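Local coordinates for protein putative transcriptional regulator, sugar-binding family (Arthrobacter aurescens, PDB 3NZE) that probably binds DNA and a sugar effector as a transcriptional regulator of the SorC family, at residues A[119-123]-A[135-141]. Residues are numbered along the deposited sequence; the frame is centred on the assembly and turned at random.
Sequences QFPVP and MWNERSV
Phe-120 and Val-122 meet Met-135, Trp-136 and Val-141 in a mainly apolar contact, with no hydrogen bond across it, that joins the loop leaving strand 116-118 to the junction of helices 129-135 and 139-149, from the last residue of one to the first turn of the next. Val-122 is its hub: the CG1 methyl lies 3.5 Å from CE of Met-135, a selenomethionine, and 3.7 Å from CG2 of Val-141. With chi1 at -48°, Val-122 sends CG1 to this meeting point while CG2 lies over one face of the Phe-120 ring, toward the rim. The Met-135 chain, bent at both chi2 and chi3, folds its terminal methyl back against Val-122 and brings CE within 3.5 Å of the carbonyl O of Pro-121. Phe-120, its CG anti to the backbone N (chi1 -162°), reaches across so that CZ comes 3.8 Å from CH2 of Trp-136. These two aromatic planes meet obliquely at 61°, and CE1 of the same phenyl ring lies 3.9 Å from CG1 of Val-141, a methyl that also sits over one face of the indole, toward the rim.

Both partners are shaped by turns, showing how irregular backbone can present a compact apolar surface. Pro-121 centres an inverse gamma turn, closed by Val-122 N to Phe-120 O at 2.8 Å, which places Phe-120 and Val-122 before and after it in the chain. A type I turn runs from Met-135 to Glu-138, the N-cap of the next helix. Leu-145 from that helix packs on both Phe-120 and Trp-136. Gln-87 accepts a hydrogen bond from Phe-120 N, tying the loop to the neighbouring parallel strand 84-87 of the putative sugar-binding domain, of a Rossmann-like clan.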
ATOM      1  N   GLN A 119      11.444 -12.458   1.300  1.00 23.38           N
ATOM      2  CA  GLN A 119      11.287 -11.687   0.078  1.00 25.16           C
ATOM      3  C   GLN A 119      10.740 -12.496  -1.088  1.00 21.41           C
ATOM      4  O   GLN A 119      10.663 -13.726  -1.045  1.00 27.71           O
ATOM      5  CB  GLN A 119      12.596 -10.982  -0.289  1.00 26.13           C
ATOM      6  CG  GLN A 119      12.947  -9.943   0.757  1.00 27.64           C
ATOM      7  CD  GLN A 119      13.905  -8.895   0.261  1.00 32.67           C
ATOM      8  OE1 GLN A 119      15.037  -8.823   0.729  1.00 34.78           O
ATOM      9  NE2 GLN A 119      13.454  -8.062  -0.685  1.00 31.00           N
ATOM     10  N   PHE A 120      10.381 -11.773  -2.141  1.00 21.00           N
ATOM     11  CA  PHE A 120       9.551 -12.279  -3.224  1.00 19.32           C
ATOM     12  C   PHE A 120      10.420 -12.201  -4.486  1.00 22.78           C
ATOM     13  O   PHE A 120      10.667 -11.110  -4.992  1.00 22.12           O
ATOM     14  CB  PHE A 120       8.343 -11.336  -3.329  1.00 24.79           C
ATOM     15  CG  PHE A 120       7.152 -11.889  -4.084  1.00 24.51           C
ATOM     16  CD1 PHE A 120       6.987 -13.247  -4.300  1.00 23.37           C
ATOM     17  CD2 PHE A 120       6.173 -11.025  -4.548  1.00 23.32           C
ATOM     18  CE1 PHE A 120       5.870 -13.725  -4.989  1.00 25.51           C
ATOM     19  CE2 PHE A 120       5.070 -11.486  -5.235  1.00 22.91           C
ATOM     20  CZ  PHE A 120       4.909 -12.839  -5.454  1.00 22.70           C
ATOM     21  N   PRO A 121      10.900 -13.356  -4.986  1.00 19.50           N
ATOM     22  CA  PRO A 121      11.910 -13.321  -6.060  1.00 21.17           C
ATOM     23  C   PRO A 121      11.294 -13.126  -7.445  1.00 23.58           C
ATOM     24  O   PRO A 121      11.482 -13.958  -8.335  1.00 23.13           O
ATOM     25  CB  PRO A 121      12.561 -14.702  -5.960  1.00 25.58           C
ATOM     26  CG  PRO A 121      11.452 -15.578  -5.506  1.00 22.55           C
ATOM     27  CD  PRO A 121      10.673 -14.730  -4.502  1.00 21.88           C
ATOM     28  N   VAL A 122      10.575 -12.022  -7.616  1.00 20.39           N
ATOM     29  CA  VAL A 122       9.881 -11.714  -8.863  1.00 22.11           C
ATOM     30  C   VAL A 122      10.052 -10.223  -9.164  1.00 16.22           C
ATOM     31  O   VAL A 122      10.255  -9.424  -8.233  1.00 17.42           O
ATOM     32  CB  VAL A 122       8.372 -12.083  -8.772  1.00 30.12           C
ATOM     33  CG1 VAL A 122       8.197 -13.489  -8.200  1.00 26.52           C
ATOM     34  CG2 VAL A 122       7.633 -11.092  -7.923  1.00 26.26           C
ATOM     35  N   PRO A 123       9.995  -9.835 -10.454  1.00 18.97           N
ATOM     36  CA  PRO A 123      10.209  -8.419 -10.797  1.00 16.87           C
ATOM     37  C   PRO A 123       9.059  -7.536 -10.299  1.00 17.95           C
ATOM     38  O   PRO A 123       8.083  -8.050  -9.758  1.00 17.33           O
ATOM     39  CB  PRO A 123      10.252  -8.418 -12.333  1.00 20.55           C
ATOM     40  CG  PRO A 123      10.394  -9.866 -12.745  1.00 24.91           C
ATOM     41  CD  PRO A 123       9.801 -10.681 -11.650  1.00 20.63           C
HETATM   42  N   MSE A 135       5.621 -17.890 -14.022  1.00 22.77           N
HETATM   43  CA  MSE A 135       6.219 -17.695 -12.705  1.00 21.46           C
HETATM   44  C   MSE A 135       5.368 -18.199 -11.540  1.00 28.29           C
HETATM   45  O   MSE A 135       5.902 -18.625 -10.513  1.00 24.09           O
HETATM   46  CB  MSE A 135       6.577 -16.223 -12.491  1.00 21.29           C
HETATM   47  CG  MSE A 135       7.843 -15.819 -13.223  1.00 22.30           C
HETATM   48 SE   MSE A 135       9.475 -16.504 -12.375  0.75 28.31          SE
HETATM   49  CE  MSE A 135       9.580 -15.139 -10.981  1.00 25.39           C
ATOM     50  N   TRP A 136       4.047 -18.150 -11.688  1.00 21.24           N
ATOM     51  CA  TRP A 136       3.164 -18.604 -10.623  1.00 24.70           C
ATOM     52  C   TRP A 136       3.127 -20.134 -10.519  1.00 29.18           C
ATOM     53  O   TRP A 136       2.476 -20.691  -9.634  1.00 32.85           O
ATOM     54  CB  TRP A 136       1.754 -17.999 -10.786  1.00 23.92           C
ATOM     55  CG  TRP A 136       1.519 -16.767  -9.931  1.00 27.01           C
ATOM     56  CD1 TRP A 136       0.438 -16.524  -9.138  1.00 29.80           C
ATOM     57  CD2 TRP A 136       2.399 -15.636  -9.762  1.00 27.93           C
ATOM     58  NE1 TRP A 136       0.574 -15.315  -8.502  1.00 30.37           N
ATOM     59  CE2 TRP A 136       1.771 -14.752  -8.861  1.00 30.39           C
ATOM     60  CE3 TRP A 136       3.652 -15.287 -10.286  1.00 24.37           C
ATOM     61  CZ2 TRP A 136       2.343 -13.538  -8.478  1.00 27.56           C
ATOM     62  CZ3 TRP A 136       4.225 -14.078  -9.904  1.00 25.02           C
ATOM     63  CH2 TRP A 136       3.572 -13.220  -8.998  1.00 28.03           C
ATOM     64  N   ASN A 137       3.835 -20.797 -11.429  1.00 28.83           N
ATOM     65  CA  ASN A 137       3.998 -22.247 -11.396  1.00 31.56           C
ATOM     66  C   ASN A 137       5.363 -22.661 -10.858  1.00 30.01           C
ATOM     67  O   ASN A 137       5.728 -23.839 -10.889  1.00 27.91           O
ATOM     68  CB  ASN A 137       3.820 -22.825 -12.790  1.00 35.84           C
ATOM     69  CG  ASN A 137       2.660 -23.777 -12.867  1.00 54.78           C
ATOM     70  OD1 ASN A 137       1.539 -23.380 -13.185  1.00 64.05           O
ATOM     71  ND2 ASN A 137       2.913 -25.043 -12.550  1.00 56.23           N
ATOM     72  N   GLU A 138       6.125 -21.684 -10.382  1.00 23.26           N
ATOM     73  CA  GLU A 138       7.426 -21.966  -9.797  1.00 22.12           C
ATOM     74  C   GLU A 138       7.281 -22.178  -8.296  1.00 21.99           C
ATOM     75  O   GLU A 138       6.610 -21.404  -7.621  1.00 21.43           O
ATOM     76  CB  GLU A 138       8.370 -20.796 -10.062  1.00 21.53           C
ATOM     77  CG  GLU A 138       8.699 -20.630 -11.543  1.00 20.60           C
ATOM     78  CD  GLU A 138       9.686 -21.690 -12.041  1.00 21.37           C
ATOM     79  OE1 GLU A 138      10.678 -21.946 -11.333  1.00 23.52           O
ATOM     80  OE2 GLU A 138       9.469 -22.246 -13.139  1.00 26.52           O
ATOM     81  N   ARG A 139       7.936 -23.204  -7.764  1.00 24.98           N
ATOM     82  CA  ARG A 139       7.852 -23.457  -6.323  1.00 22.78           C
ATOM     83  C   ARG A 139       8.411 -22.297  -5.496  1.00 23.24           C
ATOM     84  O   ARG A 139       7.890 -21.970  -4.431  1.00 20.62           O
ATOM     85  CB  ARG A 139       8.549 -24.773  -5.967  1.00 19.22           C
ATOM     86  CG  ARG A 139       7.790 -25.995  -6.441  1.00 25.44           C
ATOM     87  CD  ARG A 139       8.666 -27.228  -6.403  1.00 27.02           C
ATOM     88  NE  ARG A 139       9.870 -27.018  -7.190  1.00 29.02           N
ATOM     89  CZ  ARG A 139      10.928 -27.819  -7.170  1.00 32.42           C
ATOM     90  NH1 ARG A 139      11.978 -27.536  -7.923  1.00 31.11           N
ATOM     91  NH2 ARG A 139      10.942 -28.890  -6.388  1.00 36.31           N
ATOM     92  N   SER A 140       9.471 -21.667  -5.993  1.00 21.96           N
ATOM     93  CA  SER A 140      10.074 -20.562  -5.268  1.00 20.72           C
ATOM     94  C   SER A 140       9.058 -19.451  -5.069  1.00 23.84           C
ATOM     95  O   SER A 140       9.034 -18.802  -4.025  1.00 22.36           O
ATOM     96  CB  SER A 140      11.293 -20.030  -6.022  1.00 22.65           C
ATOM     97  OG  SER A 140      10.888 -19.474  -7.255  1.00 25.10           O
ATOM     98  N   VAL A 141       8.218 -19.236  -6.074  1.00 21.36           N
ATOM     99  CA  VAL A 141       7.208 -18.189  -6.000  1.00 19.39           C
ATOM    100  C   VAL A 141       6.045 -18.642  -5.131  1.00 21.93           C
ATOM    101  O   VAL A 141       5.594 -17.906  -4.250  1.00 24.81           O
ATOM    102  CB  VAL A 141       6.703 -17.776  -7.393  1.00 21.07           C
ATOM    103  CG1 VAL A 141       5.532 -16.813  -7.273  1.00 25.03           C
ATOM    104  CG2 VAL A 141       7.843 -17.150  -8.201  1.00 22.00           C
TER